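Local coordinates for protein glyoxylate reductase (Paecilomyces sp. J18, PDB 3WNV) that probably reduces glyoxylate to glycolate with a nicotinamide cofactor, as a fungal member of the D-isomer specific 2-hydroxyacid dehydrogenase family, at residues A[61-72]-A[91-102]; A[79-87]-A[303-314]. One frame throughout, in Å; residues are numbered along the deposited sequence.

Contact 1 of 2, residues A[61-72]-A[91-102]; sequences TKHTGPFDRELI and NIDVDAATEAGI
F67 O is gripped twice by 91-102. D93 N gives F67 O a nearly straight hydrogen bond (2.9 Å, 168°), tilted from the carbonyl plane, and I92 CA adds a CH...O contact. F67 N makes a weak bond to N91 O, so one isolated backbone bridge joins F67 and I92. Each segment then enters a helix through an N-cap aspartate: D68 OD1 accepts from L71 N and also pairs with R36, and D93 OD1 accepts from A96 N. R69 has CG anti to the backbone N (chi1 173°), which sends its chain past A96, whose CB lies against one guanidinium face. R69 then meets E99 end-on in a salt bridge, NH1 to OE1 and NH2 to OE2, both at 3.1 Å. Both oxygens lie near the guanidinium plane, but NH2 reaches OE2 from above the carboxylate, the planes being 45° apart. D93 OD2 accepts from two waters, one held by R69 N and the other by R69 NE. Deeper in, I72 CD1 sits 4.0 Å from A96 CB, and I72 CG2 lies 3.9 Å from A100 CB. F67 and I102 pack on I82 of strand 81-85. I92 and A97 touch I104 of strand 103-105, and L71 rests on F39 of helix 36-45.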
loop_
_atom_site.group_PDB
_atom_site.type_symbol
_atom_site.label_atom_id
_atom_site.label_comp_id
_atom_site.label_asym_id
_atom_site.label_seq_id
_atom_site.Cartn_x
_atom_site.Cartn_y
_atom_site.Cartn_z
ATOM N N THR A 61 12.338 -6.098 -1.480
ATOM C CA THR A 61 12.716 -5.502 -2.763
ATOM C C THR A 61 14.126 -4.888 -2.649
ATOM O O THR A 61 14.896 -4.855 -3.607
ATOM C CB THR A 61 11.690 -4.435 -3.169
ATOM O OG1 THR A 61 10.391 -5.023 -3.176
ATOM C CG2 THR A 61 11.958 -3.952 -4.597
ATOM N N LYS A 62 14.484 -4.437 -1.456
ATOM C CA LYS A 62 15.815 -3.850 -1.279
ATOM C C LYS A 62 16.900 -4.893 -1.468
ATOM O O LYS A 62 18.046 -4.545 -1.686
ATOM C CB LYS A 62 15.946 -3.176 0.093
ATOM C CG LYS A 62 15.981 -4.133 1.281
ATOM C CD LYS A 62 15.784 -3.352 2.585
ATOM C CE LYS A 62 16.121 -4.209 3.780
ATOM N NZ LYS A 62 16.785 -3.406 4.850
ATOM N N HIS A 63 16.567 -6.177 -1.380
ATOM C CA HIS A 63 17.623 -7.177 -1.530
ATOM C C HIS A 63 17.741 -7.698 -2.953
ATOM O O HIS A 63 18.764 -8.272 -3.318
ATOM C CB HIS A 63 17.421 -8.364 -0.578
ATOM C CG HIS A 63 17.268 -7.975 0.860
ATOM N ND1 HIS A 63 18.312 -7.462 1.611
ATOM C CD2 HIS A 63 16.214 -8.072 1.703
ATOM C CE1 HIS A 63 17.893 -7.226 2.843
ATOM N NE2 HIS A 63 16.622 -7.585 2.925
ATOM N N THR A 64 16.703 -7.518 -3.768
ATOM C CA THR A 64 16.757 -8.106 -5.097
ATOM C C THR A 64 16.419 -7.115 -6.202
ATOM O O THR A 64 16.592 -7.432 -7.384
ATOM C CB THR A 64 15.762 -9.274 -5.229
ATOM O OG1 THR A 64 14.455 -8.749 -5.035
ATOM C CG2 THR A 64 16.042 -10.371 -4.172
ATOM N N GLY A 65 15.901 -5.943 -5.833
ATOM C CA GLY A 65 15.249 -5.101 -6.817
ATOM C C GLY A 65 13.894 -5.719 -7.136
ATOM O O GLY A 65 13.550 -6.781 -6.608
ATOM N N PRO A 66 13.114 -5.070 -8.001
ATOM C CA PRO A 66 11.773 -5.587 -8.274
ATOM C C PRO A 66 11.820 -6.926 -9.009
ATOM O O PRO A 66 12.765 -7.249 -9.749
ATOM C CB PRO A 66 11.153 -4.515 -9.191
ATOM C CG PRO A 66 12.327 -3.747 -9.718
ATOM C CD PRO A 66 13.355 -3.772 -8.649
ATOM N N PHE A 67 10.733 -7.666 -8.841
ATOM C CA PHE A 67 10.499 -8.854 -9.612
ATOM C C PHE A 67 9.849 -8.406 -10.918
ATOM O O PHE A 67 8.705 -8.776 -11.260
ATOM C CB PHE A 67 9.634 -9.833 -8.817
ATOM C CG PHE A 67 10.437 -10.783 -7.955
ATOM C CD1 PHE A 67 11.444 -10.303 -7.123
ATOM C CD2 PHE A 67 10.171 -12.135 -7.970
ATOM C CE1 PHE A 67 12.195 -11.172 -6.335
ATOM C CE2 PHE A 67 10.913 -13.025 -7.171
ATOM C CZ PHE A 67 11.934 -12.527 -6.359
ATOM N N ASP A 68 10.618 -7.625 -11.662
ATOM C CA ASP A 68 10.211 -7.174 -13.007
ATOM C C ASP A 68 10.465 -8.219 -14.092
ATOM O O ASP A 68 10.886 -9.347 -13.812
ATOM C CB ASP A 68 10.903 -5.858 -13.364
ATOM C CG ASP A 68 12.419 -5.926 -13.240
ATOM O OD1 ASP A 68 13.009 -7.031 -13.209
ATOM O OD2 ASP A 68 13.039 -4.846 -13.186
ATOM N N ARG A 69 10.198 -7.854 -15.340
ATOM C CA ARG A 69 10.337 -8.825 -16.427
ATOM C C ARG A 69 11.739 -9.429 -16.467
ATOM O O ARG A 69 11.893 -10.623 -16.663
ATOM C CB ARG A 69 9.917 -8.183 -17.759
ATOM C CG ARG A 69 10.174 -9.023 -19.004
ATOM C CD ARG A 69 9.447 -8.401 -20.229
ATOM N NE ARG A 69 8.001 -8.536 -20.066
ATOM C CZ ARG A 69 7.316 -9.611 -20.451
ATOM N NH1 ARG A 69 7.952 -10.628 -21.011
ATOM N NH2 ARG A 69 5.997 -9.680 -20.254
ATOM N N GLU A 70 12.765 -8.614 -16.238
ATOM C CA GLU A 70 14.141 -9.100 -16.307
ATOM C C GLU A 70 14.453 -10.158 -15.257
ATOM O O GLU A 70 15.132 -11.149 -15.532
ATOM C CB GLU A 70 15.105 -7.941 -16.073
ATOM C CG GLU A 70 16.553 -8.370 -15.864
ATOM C CD GLU A 70 17.431 -7.227 -15.345
ATOM O OE1 GLU A 70 16.925 -6.103 -15.194
ATOM O OE2 GLU A 70 18.630 -7.457 -15.077
ATOM N N LEU A 71 14.018 -9.904 -14.028
ATOM C CA LEU A 71 14.302 -10.843 -12.952
ATOM C C LEU A 71 13.471 -12.100 -13.168
ATOM O O LEU A 71 13.998 -13.216 -13.043
ATOM C CB LEU A 71 14.053 -10.203 -11.579
ATOM C CG LEU A 71 14.406 -11.131 -10.405
ATOM C CD1 LEU A 71 14.948 -10.304 -9.231
ATOM C CD2 LEU A 71 13.154 -11.915 -9.950
ATOM N N ILE A 72 12.196 -11.942 -13.526
ATOM C CA ILE A 72 11.352 -13.130 -13.781
ATOM C C ILE A 72 11.967 -14.010 -14.850
ATOM O O ILE A 72 11.940 -15.248 -14.735
ATOM C CB ILE A 72 9.859 -12.739 -14.051
ATOM C CG1 ILE A 72 9.236 -12.246 -12.745
ATOM C CG2 ILE A 72 9.003 -13.898 -14.628
ATOM C CD1 ILE A 72 7.940 -11.514 -12.919
ATOM N N ASN A 91 5.708 -3.961 -7.445
ATOM C CA ASN A 91 7.102 -4.386 -7.727
ATOM C C ASN A 91 7.219 -5.824 -8.299
ATOM O O ASN A 91 8.314 -6.404 -8.408
ATOM C CB ASN A 91 7.972 -4.225 -6.485
ATOM C CG ASN A 91 7.329 -4.814 -5.271
ATOM O OD1 ASN A 91 6.530 -5.777 -5.373
ATOM N ND2 ASN A 91 7.602 -4.216 -4.118
ATOM N N ILE A 92 6.082 -6.405 -8.673
ATOM C CA ILE A 92 6.095 -7.657 -9.434
ATOM C C ILE A 92 5.430 -7.416 -10.796
ATOM O O ILE A 92 4.333 -6.844 -10.864
ATOM C CB ILE A 92 5.290 -8.728 -8.732
ATOM C CG1 ILE A 92 5.777 -8.893 -7.301
ATOM C CG2 ILE A 92 5.328 -10.054 -9.525
ATOM C CD1 ILE A 92 4.989 -9.945 -6.515
ATOM N N ASP A 93 6.076 -7.859 -11.871
ATOM C CA ASP A 93 5.470 -7.782 -13.189
ATOM C C ASP A 93 4.588 -8.996 -13.370
ATOM O O ASP A 93 5.035 -10.068 -13.813
ATOM C CB ASP A 93 6.570 -7.773 -14.232
ATOM C CG ASP A 93 6.045 -7.548 -15.639
ATOM O OD1 ASP A 93 4.882 -7.946 -15.954
ATOM O OD2 ASP A 93 6.815 -6.982 -16.437
ATOM N N VAL A 94 3.321 -8.844 -13.018
ATOM C CA VAL A 94 2.384 -9.956 -13.081
ATOM C C VAL A 94 2.241 -10.633 -14.458
ATOM O O VAL A 94 2.225 -11.850 -14.550
ATOM C CB VAL A 94 1.016 -9.558 -12.497
ATOM C CG1 VAL A 94 0.024 -10.715 -12.640
ATOM C CG2 VAL A 94 1.172 -9.104 -11.018
ATOM N N ASP A 95 2.124 -9.869 -15.542
ATOM C CA ASP A 95 2.075 -10.495 -16.850
ATOM C C ASP A 95 3.338 -11.291 -17.198
ATOM O O ASP A 95 3.255 -12.382 -17.797
ATOM C CB ASP A 95 1.793 -9.448 -17.944
ATOM C CG ASP A 95 0.382 -8.877 -17.850
ATOM O OD1 ASP A 95 -0.440 -9.437 -17.097
ATOM O OD2 ASP A 95 0.083 -7.879 -18.537
ATOM N N ALA A 96 4.519 -10.763 -16.854
ATOM C CA ALA A 96 5.740 -11.576 -17.092
ATOM C C ALA A 96 5.677 -12.913 -16.341
ATOM O O ALA A 96 6.043 -13.990 -16.889
ATOM C CB ALA A 96 7.031 -10.786 -16.715
ATOM N N ALA A 97 5.180 -12.864 -15.104
ATOM C CA ALA A 97 5.002 -14.094 -14.333
ATOM C C ALA A 97 4.048 -15.084 -14.989
ATOM O O ALA A 97 4.340 -16.280 -15.078
ATOM C CB ALA A 97 4.552 -13.777 -12.908
ATOM N N THR A 98 2.911 -14.582 -15.462
ATOM C CA THR A 98 1.919 -15.428 -16.133
ATOM C C THR A 98 2.576 -16.131 -17.325
ATOM O O THR A 98 2.437 -17.353 -17.510
ATOM C CB THR A 98 0.718 -14.572 -16.594
ATOM O OG1 THR A 98 0.081 -14.028 -15.421
ATOM C CG2 THR A 98 -0.282 -15.419 -17.403
ATOM N N GLU A 99 3.348 -15.369 -18.096
ATOM C CA GLU A 99 4.038 -15.920 -19.264
ATOM C C GLU A 99 5.047 -17.020 -18.904
ATOM O O GLU A 99 5.269 -17.963 -19.686
ATOM C CB GLU A 99 4.741 -14.808 -20.024
ATOM C CG GLU A 99 3.802 -13.831 -20.665
ATOM C CD GLU A 99 4.563 -12.665 -21.271
ATOM O OE1 GLU A 99 5.799 -12.812 -21.443
ATOM O OE2 GLU A 99 3.936 -11.615 -21.555
ATOM N N ALA A 100 5.662 -16.879 -17.731
ATOM C CA ALA A 100 6.621 -17.859 -17.245
ATOM C C ALA A 100 5.927 -18.996 -16.501
ATOM O O ALA A 100 6.591 -19.893 -15.974
ATOM C CB ALA A 100 7.684 -17.170 -16.360
ATOM N N GLY A 101 4.598 -19.018 -16.489
ATOM C CA GLY A 101 3.896 -20.090 -15.782
ATOM C C GLY A 101 3.950 -19.978 -14.254
ATOM O O GLY A 101 3.911 -20.981 -13.542
ATOM N N ILE A 102 4.021 -18.763 -13.742
ATOM C CA ILE A 102 4.102 -18.526 -12.287
ATOM C C ILE A 102 2.827 -17.852 -11.759
ATOM O O ILE A 102 2.392 -16.831 -12.292
ATOM C CB ILE A 102 5.322 -17.632 -11.943
ATOM C CG1 ILE A 102 6.619 -18.247 -12.468
ATOM C CG2 ILE A 102 5.389 -17.334 -10.433
ATOM C CD1 ILE A 102 7.805 -17.294 -12.358
HETATM O O HOH W 1 8.739 -5.551 -15.792
HETATM O O HOH W 2 6.775 -6.060 -18.976
#

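Contact 2 of 2, residues A[79-87]-A[303-314]; sequences VKYICHNGA and MELLVLNNLRSA. With SO4 (sulfate ion), chain C.
Y81, C83 and N85 of strand 81-85 lean on one flank of helix 297-317. The strand belongs to the five-stranded parallel sheet, order 2-1-3-4-5, of this family's flavodoxin-like domain. Strand and helix segments run antiparallel (170°), their axes 7.9 Å apart. The Y81 ring lies flat against A314, whose CB stands 3.5 Å from the ring centroid, only 5° off its normal, a CH-pi contact. With an alanine at Y81, the A314 methyl would probably lose its aromatic partner and face a gap beside the helix. C83 holds SG anti to its carbonyl carbon (chi1 -61°), and SG reaches L311 CD2 at 3.5 Å. C83 CB meets V307 CG1 at 3.6 Å. V307 CG2 lies 3.7 Å from N85 CB. The N85 side chain crosses both V307 and M303 at about a right angle, with N85 OD1 3.3 Å from M303 CE. N85 ND2 bonds to Y55 OH and, weakly, to a water that E304 OE2 accepts from. V13 N and H14 N also hold the E304 carboxylate, at OE2 and OE1. Past the strand, A87 N donates (3.0 Å) to O2 of a sulfate, probably from the crystallisation liquor, that G88 N and R244 NH2 also hold.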
loop_
_atom_site.group_PDB
_atom_site.type_symbol
_atom_site.label_atom_id
_atom_site.label_comp_id
_atom_site.label_asym_id
_atom_site.label_seq_id
_atom_site.Cartn_x
_atom_site.Cartn_y
_atom_site.Cartn_z
ATOM N N VAL A 79 10.159 -22.658 -10.875
ATOM C CA VAL A 79 9.311 -21.769 -10.056
ATOM C C VAL A 79 7.881 -21.721 -10.569
ATOM O O VAL A 79 7.638 -21.430 -11.749
ATOM C CB VAL A 79 9.853 -20.362 -10.022
ATOM C CG1 VAL A 79 8.920 -19.429 -9.185
ATOM C CG2 VAL A 79 11.285 -20.355 -9.484
ATOM N N LYS A 80 6.935 -22.064 -9.700
ATOM C CA LYS A 80 5.527 -22.072 -10.093
ATOM C C LYS A 80 4.684 -21.080 -9.333
ATOM O O LYS A 80 3.586 -20.785 -9.757
ATOM C CB LYS A 80 4.934 -23.483 -10.054
ATOM C CG LYS A 80 5.678 -24.423 -10.997
ATOM C CD LYS A 80 4.774 -25.455 -11.667
ATOM C CE LYS A 80 3.971 -26.268 -10.657
ATOM N NZ LYS A 80 3.548 -27.599 -11.213
ATOM N N TYR A 81 5.205 -20.579 -8.212
ATOM C CA TYR A 81 4.464 -19.716 -7.295
ATOM C C TYR A 81 5.372 -18.636 -6.735
ATOM O O TYR A 81 6.536 -18.892 -6.390
ATOM C CB TYR A 81 3.899 -20.508 -6.116
ATOM C CG TYR A 81 2.988 -21.603 -6.547
ATOM C CD1 TYR A 81 1.650 -21.345 -6.856
ATOM C CD2 TYR A 81 3.464 -22.893 -6.695
ATOM C CE1 TYR A 81 0.820 -22.374 -7.307
ATOM C CE2 TYR A 81 2.635 -23.919 -7.125
ATOM C CZ TYR A 81 1.316 -23.643 -7.427
ATOM O OH TYR A 81 0.507 -24.660 -7.861
ATOM N N ILE A 82 4.834 -17.434 -6.595
ATOM C CA ILE A 82 5.489 -16.410 -5.813
ATOM C C ILE A 82 4.443 -15.903 -4.879
ATOM O O ILE A 82 3.382 -15.419 -5.305
ATOM C CB ILE A 82 5.967 -15.235 -6.668
ATOM C CG1 ILE A 82 7.066 -15.697 -7.598
ATOM C CG2 ILE A 82 6.517 -14.077 -5.775
ATOM C CD1 ILE A 82 7.338 -14.624 -8.688
ATOM N N CYS A 83 4.713 -16.049 -3.593
ATOM C CA CYS A 83 3.781 -15.651 -2.567
ATOM C C CYS A 83 4.317 -14.403 -1.916
ATOM O O CYS A 83 5.343 -14.418 -1.243
ATOM C CB CYS A 83 3.582 -16.807 -1.573
ATOM S SG CYS A 83 2.878 -18.300 -2.417
ATOM N N HIS A 84 3.615 -13.293 -2.151
ATOM C CA HIS A 84 4.067 -11.960 -1.824
ATOM C C HIS A 84 3.385 -11.387 -0.581
ATOM O O HIS A 84 2.157 -11.461 -0.425
ATOM C CB HIS A 84 3.769 -11.051 -3.051
ATOM C CG HIS A 84 4.041 -9.583 -2.813
ATOM N ND1 HIS A 84 5.311 -9.039 -2.861
ATOM C CD2 HIS A 84 3.200 -8.567 -2.512
ATOM C CE1 HIS A 84 5.224 -7.727 -2.640
ATOM N NE2 HIS A 84 3.959 -7.426 -2.407
ATOM N N ASN A 85 4.194 -10.823 0.304
ATOM C CA ASN A 85 3.704 -10.179 1.515
ATOM C C ASN A 85 3.446 -8.719 1.186
ATOM O O ASN A 85 4.369 -7.905 1.011
ATOM C CB ASN A 85 4.717 -10.335 2.642
ATOM C CG ASN A 85 4.205 -9.763 3.937
ATOM O OD1 ASN A 85 3.335 -8.898 3.926
ATOM N ND2 ASN A 85 4.728 -10.231 5.052
ATOM N N GLY A 86 2.172 -8.386 1.085
ATOM C CA GLY A 86 1.797 -6.996 0.785
ATOM C C GLY A 86 0.478 -6.945 0.041
ATOM O O GLY A 86 0.183 -7.848 -0.720
ATOM N N ALA A 87 -0.342 -5.907 0.264
ATOM C CA ALA A 87 -1.588 -5.837 -0.482
ATOM C C ALA A 87 -1.291 -5.200 -1.841
ATOM O O ALA A 87 -1.989 -5.437 -2.808
ATOM C CB ALA A 87 -2.620 -4.956 0.277
ATOM N N MET A 303 -0.328 -10.741 8.140
ATOM C CA MET A 303 0.113 -10.700 6.731
ATOM C C MET A 303 1.091 -11.865 6.448
ATOM O O MET A 303 0.905 -12.599 5.489
ATOM C CB MET A 303 0.726 -9.347 6.398
ATOM C CG MET A 303 -0.297 -8.127 6.300
ATOM S SD MET A 303 0.669 -6.638 6.363
ATOM C CE MET A 303 1.173 -6.545 4.646
ATOM N N GLU A 304 2.133 -12.009 7.264
ATOM C CA GLU A 304 3.009 -13.196 7.148
ATOM C C GLU A 304 2.277 -14.542 7.123
ATOM O O GLU A 304 2.634 -15.410 6.307
ATOM C CB GLU A 304 4.099 -13.171 8.210
ATOM C CG GLU A 304 5.081 -12.060 7.969
ATOM C CD GLU A 304 6.233 -12.022 8.942
ATOM O OE1 GLU A 304 6.171 -12.640 10.031
ATOM O OE2 GLU A 304 7.213 -11.313 8.639
ATOM N N LEU A 305 1.325 -14.746 8.033
ATOM C CA LEU A 305 0.603 -16.015 8.112
ATOM C C LEU A 305 -0.190 -16.284 6.834
ATOM O O LEU A 305 -0.273 -17.437 6.381
ATOM C CB LEU A 305 -0.299 -16.070 9.351
ATOM C CG LEU A 305 0.431 -16.138 10.687
ATOM C CD1 LEU A 305 -0.569 -16.084 11.836
ATOM C CD2 LEU A 305 1.272 -17.388 10.785
ATOM N N LEU A 306 -0.780 -15.225 6.267
ATOM C CA LEU A 306 -1.511 -15.342 5.005
ATOM C C LEU A 306 -0.600 -15.766 3.857
ATOM O O LEU A 306 -0.960 -16.624 3.062
ATOM C CB LEU A 306 -2.243 -14.023 4.659
ATOM C CG LEU A 306 -3.110 -14.031 3.385
ATOM C CD1 LEU A 306 -4.144 -15.169 3.379
ATOM C CD2 LEU A 306 -3.772 -12.680 3.299
ATOM N N VAL A 307 0.599 -15.198 3.779
ATOM C CA VAL A 307 1.548 -15.624 2.759
ATOM C C VAL A 307 1.943 -17.084 2.952
ATOM O O VAL A 307 2.029 -17.857 1.984
ATOM C CB VAL A 307 2.818 -14.734 2.777
ATOM C CG1 VAL A 307 3.731 -15.080 1.588
ATOM C CG2 VAL A 307 2.419 -13.262 2.699
ATOM N N LEU A 308 2.156 -17.489 4.209
ATOM C CA LEU A 308 2.652 -18.827 4.470
ATOM C C LEU A 308 1.538 -19.837 4.219
ATOM O O LEU A 308 1.806 -20.956 3.813
ATOM C CB LEU A 308 3.258 -18.933 5.876
ATOM C CG LEU A 308 4.597 -18.165 5.978
ATOM C CD1 LEU A 308 4.987 -17.923 7.442
ATOM C CD2 LEU A 308 5.727 -18.893 5.244
ATOM N N ASN A 309 0.287 -19.430 4.461
ATOM C CA ASN A 309 -0.847 -20.297 4.154
ATOM C C ASN A 309 -1.060 -20.470 2.651
ATOM O O ASN A 309 -1.429 -21.556 2.198
ATOM C CB ASN A 309 -2.116 -19.796 4.861
ATOM C CG ASN A 309 -2.126 -20.154 6.335
ATOM O OD1 ASN A 309 -1.603 -21.185 6.713
ATOM N ND2 ASN A 309 -2.693 -19.287 7.172
ATOM N N ASN A 310 -0.859 -19.393 1.891
ATOM C CA ASN A 310 -0.803 -19.497 0.436
ATOM C C ASN A 310 0.283 -20.469 -0.016
ATOM O O ASN A 310 0.029 -21.327 -0.835
ATOM C CB ASN A 310 -0.546 -18.139 -0.203
ATOM C CG ASN A 310 -1.817 -17.382 -0.471
ATOM O OD1 ASN A 310 -2.530 -17.680 -1.448
ATOM N ND2 ASN A 310 -2.123 -16.397 0.381
ATOM N N LEU A 311 1.497 -20.320 0.515
ATOM C CA LEU A 311 2.575 -21.258 0.207
ATOM C C LEU A 311 2.236 -22.713 0.484
ATOM O O LEU A 311 2.496 -23.602 -0.323
ATOM C CB LEU A 311 3.825 -20.892 1.000
ATOM C CG LEU A 311 4.573 -19.727 0.418
ATOM C CD1 LEU A 311 5.536 -19.120 1.442
ATOM C CD2 LEU A 311 5.293 -20.208 -0.819
ATOM N N ARG A 312 1.686 -22.968 1.652
ATOM C CA ARG A 312 1.359 -24.325 2.041
ATOM C C ARG A 312 0.286 -24.899 1.112
ATOM O O ARG A 312 0.380 -26.054 0.672
ATOM C CB ARG A 312 0.905 -24.359 3.508
ATOM C CG ARG A 312 0.475 -25.744 3.952
ATOM C CD ARG A 312 0.051 -25.727 5.408
ATOM N NE ARG A 312 1.194 -25.580 6.315
ATOM C CZ ARG A 312 1.957 -26.606 6.703
ATOM N NH1 ARG A 312 1.698 -27.823 6.245
ATOM N NH2 ARG A 312 2.978 -26.426 7.540
ATOM N N SER A 313 -0.702 -24.079 0.776
ATOM C CA SER A 313 -1.749 -24.508 -0.152
ATOM C C SER A 313 -1.155 -24.816 -1.522
ATOM O O SER A 313 -1.519 -25.802 -2.168
ATOM C CB SER A 313 -2.796 -23.400 -0.290
ATOM O OG SER A 313 -3.896 -23.850 -1.069
ATOM N N ALA A 314 -0.225 -23.980 -1.958
ATOM C CA ALA A 314 0.397 -24.166 -3.274
ATOM C C ALA A 314 1.145 -25.496 -3.341
ATOM O O ALA A 314 0.963 -26.297 -4.268
ATOM C CB ALA A 314 1.324 -23.028 -3.566
HETATM S S SO4 C . 1.110 -2.658 1.224
HETATM O O1 SO4 C . 1.198 -1.212 1.106
HETATM O O2 SO4 C . -0.263 -3.102 1.443
HETATM O O3 SO4 C . 1.538 -3.213 -0.093
HETATM O O4 SO4 C . 1.924 -3.123 2.330
HETATM O O HOH W 3 7.913 -11.066 5.995
#

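How the contacts relate
Both contacts flank the same five-stranded sheet, but only contact 2 includes one of its strands, 81-85. Helix 69-74 precedes this strand in the chain and helix 94-99 follows it, so contact 1 joins the elements just before and after it, only 19 residues apart. Contact 2 ties the strand to helix 297-317, 216 residues away, near the end of the chain. Contact 2 is buried, mostly apolar, and has no direct hydrogen bond across it. Contact 1 is only partly buried and mixes an apolar patch with backbone bonds, a salt bridge and waters on its outer side. The two meet where N91 and I92 touch H84, and where I102 CG1 packs against V79 O.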